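PDB 3TX1: UDP-N-acetylenolpyruvoylglucosamine reductase from Listeria monocytogenes, which catalyses the NADPH-dependent reduction of UDP-N-acetylenolpyruvoylglucosamine to UDP-N-acetylmuramate, an FAD-dependent step in making the peptidoglycan cell wall. Local coordinates for residues E111-N114 with T115-V118; L214-K217 with N218-Q221; P250-A254 with G255-Q259. All blocks are in the same frame, centred on the assembly; numbering follows the deposited sequence.

Interaction 1 (E111-N114 with T115-V118); sequences ERNN and TQIV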
# COMPACT_ATOMS: atom_id res chain seq x y z
N GLU A 111 -15.92 8.81 -8.03
CA GLU A 111 -16.98 9.28 -8.95
C GLU A 111 -17.28 8.46 -10.21
O GLU A 111 -16.41 7.79 -10.77
CB GLU A 111 -16.73 10.75 -9.37
CG GLU A 111 -16.62 11.79 -8.25
CD GLU A 111 -17.78 11.78 -7.26
OE1 GLU A 111 -18.90 11.28 -7.56
OE2 GLU A 111 -17.56 12.29 -6.15
N ARG A 112 -18.52 8.60 -10.67
CA ARG A 112 -19.00 8.01 -11.91
C ARG A 112 -18.78 8.97 -13.03
O ARG A 112 -19.11 10.13 -12.92
CB ARG A 112 -20.50 7.67 -11.80
CG ARG A 112 -21.49 8.75 -12.31
CD ARG A 112 -22.28 8.33 -13.55
NE ARG A 112 -22.73 9.44 -14.40
CZ ARG A 112 -22.25 9.72 -15.60
NH1 ARG A 112 -21.27 9.01 -16.11
NH2 ARG A 112 -22.73 10.72 -16.30
N ASN A 113 -18.24 8.50 -14.12
CA ASN A 113 -18.04 9.37 -15.28
C ASN A 113 -18.12 8.61 -16.62
O ASN A 113 -17.10 8.34 -17.24
CB ASN A 113 -16.67 10.02 -15.12
CG ASN A 113 -16.22 10.77 -16.36
OD1 ASN A 113 -17.05 11.16 -17.22
ND2 ASN A 113 -14.90 10.96 -16.48
N ASN A 114 -19.35 8.33 -17.07
CA ASN A 114 -19.63 7.44 -18.23
C ASN A 114 -19.00 6.06 -17.90
O ASN A 114 -19.25 5.54 -16.82
CB ASN A 114 -19.31 8.04 -19.63
CG ASN A 114 -18.05 7.46 -20.30
OD1 ASN A 114 -16.92 7.64 -19.83
ND2 ASN A 114 -18.26 6.82 -21.46
N THR A 115 -18.18 5.51 -18.79
CA THR A 115 -17.56 4.21 -18.56
C THR A 115 -16.29 4.32 -17.67
O THR A 115 -15.63 3.32 -17.35
CB THR A 115 -17.25 3.45 -19.88
OG1 THR A 115 -16.35 4.23 -20.68
CG2 THR A 115 -18.53 3.16 -20.69
N GLN A 116 -15.99 5.54 -17.22
CA GLN A 116 -14.78 5.80 -16.44
C GLN A 116 -14.97 6.09 -14.95
O GLN A 116 -15.89 6.82 -14.54
CB GLN A 116 -13.96 6.92 -17.07
CG GLN A 116 -13.31 6.52 -18.38
CD GLN A 116 -12.32 7.56 -18.88
OE1 GLN A 116 -12.20 8.66 -18.33
NE2 GLN A 116 -11.59 7.20 -19.93
N ILE A 117 -14.04 5.55 -14.16
CA ILE A 117 -14.04 5.77 -12.72
C ILE A 117 -12.89 6.67 -12.21
O ILE A 117 -11.71 6.44 -12.53
CB ILE A 117 -14.20 4.44 -11.93
CG1 ILE A 117 -15.67 3.99 -12.01
CG2 ILE A 117 -13.79 4.63 -10.48
CD1 ILE A 117 -15.94 2.62 -11.45
N VAL A 118 -13.27 7.72 -11.48
CA VAL A 118 -12.32 8.65 -10.86
C VAL A 118 -12.40 8.51 -9.36
O VAL A 118 -13.50 8.63 -8.79
CB VAL A 118 -12.51 10.14 -11.31
CG1 VAL A 118 -12.55 11.10 -10.12
CG2 VAL A 118 -11.41 10.55 -12.28
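The side-chain amides of Asn113 and Gln116 lie side by side on one face of a beta hairpin, pointing the same way with their planes 85° apart. The hairpin lies in the FAD-binding domain, at the edge of an antiparallel sheet in which strand 116-120 also pairs with strand 204-214. Where the amides come nearest, Asn113 ND2 is 4.0 Å from Gln116 OE1, longer than a hydrogen bond. Two polar amides suit this exposed end of the hairpin. Gln116 runs extended beyond CG, which brings its amide alongside that of Asn113 and lets the chain also touch Thr209 and Ser211 of strand 204-214.

The turn that joins strands 110-113 and 116-120 is a type II' beta turn from Asn113 to Gln116, with Asn114 and Thr115 at its two corners. Asn114 has positive phi (57°), a conformation that asparagine tolerates better than most residues with a side chain, and threonine is well accepted at the second corner. The turn is closed by Gln116 N donating to Asn113 O at 3.0 Å; the return bond, Asn113 N to Gln116 O at 2.9 Å, is weak.

Further from the turn, Glu111 and Val118 form a second hydrogen-bonded pair, and between the two lies the non-hydrogen-bonded pair of Arg112 and Ile117. On the face that also carries Asn113 and Gln116, Glu111 CB lies 4.3 Å from Val118 CG1 before the acid bends away with its charge. On the other face, Arg112 is exposed, whereas Ile117, a beta-branched residue fit for a strand, is buried against Leu212, Leu137, Thr128 and Ala132. In the second bonded pair, Val118 N reaches Glu111 O at 3.2 Å, with an N-H...O angle of 166°.

Interaction 2 (L214-K217 with N218-Q221); sequences LEEK and NLIQ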
# COMPACT_ATOMS: atom_id res chain seq x y z
N LEU A 214 -18.46 -1.37 -20.13
CA LEU A 214 -19.80 -1.82 -19.70
C LEU A 214 -20.03 -3.32 -19.93
O LEU A 214 -19.72 -3.86 -20.99
CB LEU A 214 -20.93 -0.95 -20.25
CG LEU A 214 -21.15 0.33 -19.43
CD1 LEU A 214 -21.95 1.34 -20.25
CD2 LEU A 214 -21.81 0.09 -18.07
N GLU A 215 -20.56 -3.96 -18.89
CA GLU A 215 -20.81 -5.39 -18.85
C GLU A 215 -21.80 -5.71 -17.73
O GLU A 215 -21.88 -4.98 -16.72
CB GLU A 215 -19.48 -6.14 -18.67
CG GLU A 215 -19.58 -7.65 -18.68
CD GLU A 215 -18.23 -8.35 -18.56
OE1 GLU A 215 -17.19 -7.64 -18.42
OE2 GLU A 215 -18.22 -9.60 -18.58
N GLU A 216 -22.55 -6.79 -17.90
CA GLU A 216 -23.59 -7.18 -16.95
C GLU A 216 -23.10 -7.35 -15.53
O GLU A 216 -21.97 -7.81 -15.31
CB GLU A 216 -24.34 -8.40 -17.43
CG GLU A 216 -25.21 -8.05 -18.63
CD GLU A 216 -25.71 -9.26 -19.38
OE1 GLU A 216 -25.17 -10.38 -19.18
OE2 GLU A 216 -26.64 -9.07 -20.20
N LYS A 217 -23.93 -6.93 -14.59
CA LYS A 217 -23.69 -7.06 -13.16
C LYS A 217 -23.36 -8.51 -12.76
O LYS A 217 -22.36 -8.77 -12.07
CB LYS A 217 -24.95 -6.66 -12.42
CG LYS A 217 -25.16 -5.18 -12.30
CD LYS A 217 -24.59 -4.71 -10.98
CE LYS A 217 -25.28 -5.44 -9.86
NZ LYS A 217 -25.29 -4.56 -8.68
N ASN A 218 -24.22 -9.42 -13.20
CA ASN A 218 -24.05 -10.82 -12.92
C ASN A 218 -22.65 -11.31 -13.24
O ASN A 218 -22.02 -11.97 -12.40
CB ASN A 218 -25.11 -11.66 -13.66
CG ASN A 218 -26.43 -11.78 -12.89
OD1 ASN A 218 -26.62 -11.13 -11.85
ND2 ASN A 218 -27.36 -12.61 -13.40
N LEU A 219 -22.15 -10.98 -14.44
CA LEU A 219 -20.83 -11.47 -14.86
C LEU A 219 -19.73 -10.96 -13.94
O LEU A 219 -18.93 -11.73 -13.46
CB LEU A 219 -20.54 -11.26 -16.36
CG LEU A 219 -21.59 -11.85 -17.34
CD1 LEU A 219 -21.25 -11.60 -18.81
CD2 LEU A 219 -21.82 -13.33 -17.11
N ILE A 220 -19.75 -9.66 -13.64
CA ILE A 220 -18.80 -9.08 -12.69
C ILE A 220 -18.99 -9.72 -11.30
O ILE A 220 -18.02 -10.13 -10.64
CB ILE A 220 -18.94 -7.54 -12.67
CG1 ILE A 220 -18.97 -7.02 -14.13
CG2 ILE A 220 -17.86 -6.87 -11.81
CD1 ILE A 220 -19.14 -5.52 -14.29
N GLN A 221 -20.25 -9.85 -10.86
CA GLN A 221 -20.53 -10.49 -9.57
C GLN A 221 -19.86 -11.87 -9.39
O GLN A 221 -19.25 -12.17 -8.36
CB GLN A 221 -22.04 -10.64 -9.37
CG GLN A 221 -22.39 -10.88 -7.92
CD GLN A 221 -21.74 -9.82 -7.05
OE1 GLN A 221 -21.80 -8.63 -7.37
NE2 GLN A 221 -21.07 -10.25 -5.99
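Glu215 reaches across the start of helix 217-234 to Leu219, its carboxylate oxygen OE2 resting 3.6 Å from Leu219 CB. The two side chains cross at about a right angle. The acid gets there by being fully stretched, CG anti to the backbone N (chi1 -177°) and the chain straight beyond it. Glu216 meets the same leucine more loosely, OE1 lying 4.1 Å from Leu219 CD1.

Behind these side chains is the helix start itself. Glu216 occupies the N-cap, and its carbonyl O accepts a weak bond from Ile220 N at 3.3 Å; one residue on, Gln221 N gives Lys217 O a firmer bond of 2.7 Å. The Ile220 side chain lies beside the Glu216 carbonyl, and Ile220 is the buried residue here, a hydrophobic branch turned to Leu133 of helix 125-134 and to Glu141.

The polar ends find partners further out. Ser138 OG makes a weak hydrogen bond with Glu215 OE1, and Gln221 NE2 is bonded to Asp225 one turn further along. Two acids at the amino end of a helix, where the first-turn N-H groups point back past the helix start, would probably be favoured by the helix dipole.

Interaction 3 (P250-A254 with G255-Q259); sequences PGHFA and GKLIQ. With SO4 (sulfate ion), chain F.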
# COMPACT_ATOMS: atom_id res chain seq x y z
N PRO A 250 12.63 -16.75 -8.90
CA PRO A 250 12.53 -17.44 -10.19
C PRO A 250 12.11 -18.89 -9.97
O PRO A 250 12.84 -19.66 -9.35
CB PRO A 250 13.95 -17.32 -10.76
CG PRO A 250 14.49 -16.07 -10.14
CD PRO A 250 13.89 -16.00 -8.76
N GLY A 251 10.95 -19.26 -10.49
CA GLY A 251 10.49 -20.64 -10.50
C GLY A 251 10.34 -21.32 -9.16
O GLY A 251 10.65 -22.49 -8.99
N HIS A 252 9.85 -20.58 -8.18
CA HIS A 252 9.66 -21.11 -6.88
C HIS A 252 8.53 -20.38 -6.34
O HIS A 252 8.27 -19.25 -6.75
CB HIS A 252 10.84 -20.76 -6.02
CG HIS A 252 11.85 -21.84 -5.92
ND1 HIS A 252 11.56 -23.05 -5.47
CD2 HIS A 252 13.20 -21.84 -6.20
CE1 HIS A 252 12.66 -23.80 -5.47
NE2 HIS A 252 13.66 -23.05 -5.92
N PHE A 253 7.84 -20.96 -5.39
CA PHE A 253 6.86 -20.13 -4.71
C PHE A 253 7.46 -19.69 -3.39
O PHE A 253 8.16 -20.46 -2.74
CB PHE A 253 5.52 -20.84 -4.58
CG PHE A 253 4.70 -20.71 -5.80
CD1 PHE A 253 4.83 -21.61 -6.84
CD2 PHE A 253 3.85 -19.63 -5.97
CE1 PHE A 253 4.11 -21.46 -8.01
CE2 PHE A 253 3.13 -19.47 -7.13
CZ PHE A 253 3.26 -20.38 -8.16
N ALA A 254 7.29 -18.42 -3.04
CA ALA A 254 7.77 -17.94 -1.76
C ALA A 254 7.25 -18.85 -0.64
O ALA A 254 8.03 -19.49 0.09
CB ALA A 254 7.28 -16.54 -1.53
N GLY A 255 5.92 -18.94 -0.55
CA GLY A 255 5.27 -19.73 0.47
C GLY A 255 5.80 -21.14 0.56
O GLY A 255 6.03 -21.65 1.66
N LYS A 256 6.02 -21.76 -0.60
CA LYS A 256 6.40 -23.16 -0.61
C LYS A 256 7.77 -23.32 -0.03
O LYS A 256 7.98 -24.23 0.76
CB LYS A 256 6.36 -23.75 -2.02
CG LYS A 256 6.35 -25.27 -2.08
CD LYS A 256 5.04 -25.85 -1.54
CE LYS A 256 4.72 -27.22 -2.15
NZ LYS A 256 5.76 -28.24 -1.87
N LEU A 257 8.71 -22.44 -0.41
CA LEU A 257 10.07 -22.47 0.13
C LEU A 257 10.03 -22.30 1.66
O LEU A 257 10.62 -23.07 2.43
CB LEU A 257 10.88 -21.32 -0.43
CG LEU A 257 11.58 -21.43 -1.77
CD1 LEU A 257 12.10 -20.05 -2.12
CD2 LEU A 257 12.73 -22.42 -1.69
N ILE A 258 9.31 -21.28 2.08
CA ILE A 258 9.23 -21.02 3.47
C ILE A 258 8.73 -22.27 4.17
O ILE A 258 9.35 -22.76 5.12
CB ILE A 258 8.37 -19.78 3.71
CG1 ILE A 258 9.04 -18.61 3.01
CG2 ILE A 258 8.22 -19.52 5.19
CD1 ILE A 258 8.41 -17.24 3.21
N GLN A 259 7.64 -22.83 3.66
CA GLN A 259 7.01 -23.97 4.28
C GLN A 259 7.98 -25.12 4.28
O GLN A 259 8.21 -25.75 5.31
CB GLN A 259 5.76 -24.30 3.54
CG GLN A 259 4.75 -25.09 4.33
CD GLN A 259 3.46 -25.22 3.56
OE1 GLN A 259 3.41 -24.95 2.36
NE2 GLN A 259 2.40 -25.62 4.24
S SO4 F . 3.48 -17.44 -3.11
O1 SO4 F . 2.24 -16.87 -3.70
O2 SO4 F . 3.24 -18.85 -2.71
O3 SO4 F . 4.60 -17.37 -4.08
O4 SO4 F . 3.85 -16.64 -1.91
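Leu257 lays its CD2 methyl over one face of the His252 ring, a CH-pi contact 4.1 Å from the ring centroid, the two side chains crossing at about a right angle. This is the packed side of the start of helix 254-260. Leucine suits it, since its other surfaces meet Pro249, Val309 and Phe307. Leu257 N bonds to Phe253 O, the carbonyl oxygen of the N-cap residue, at 3.1 Å. Ile258 N follows with Ala254 O at 3.0 Å. Small, buried Ala254 fits the first turn, near Ser244, the predicted proton donor, while Ile258 packs on Val299 and Leu263.

The other side is looser. Phe253 is exposed, its ring turned edge-on to a sulfate, with the sulfur in the ring plane. Lys256 starts beside Phe253, CB to CB 4.0 Å, but bends away to a long, weak ion pair with Asp260.

The sulfate, probably from the crystallisation liquor, sits at the amino end of helix 254-260, held by weak bonds: Ala254 N to O3 at 3.1 Å, and Gly255 N to O4 and O2. Gly255, having no side chain, lets the sulfate lie close to its N. Backbone N-H groups of the first turn thus make a small anion site, to which the helix dipole probably contributes.

How the interactions relate
Interactions 1 and 2 are neighbours on one side of the molecule, with centres 16 Å apart, and they touch: Thr115 CG2 of the hairpin turn packs 3.9 Å from Leu214 CD1, where strand 204-214 runs out toward helix 217-234. That strand pairs with 116-120, so it ties the hairpin to the helix start. Interaction 3 stands apart, its centre 39 Å from interaction 1 and 35 Å from interaction 2. It alone lies near the probable catalytic residues: the side chain of Ala254 is about 5 Å from that of Ser244 and about 8 Å from that of Glu314, and the side chain of Phe253 is about 12 Å from the FAD.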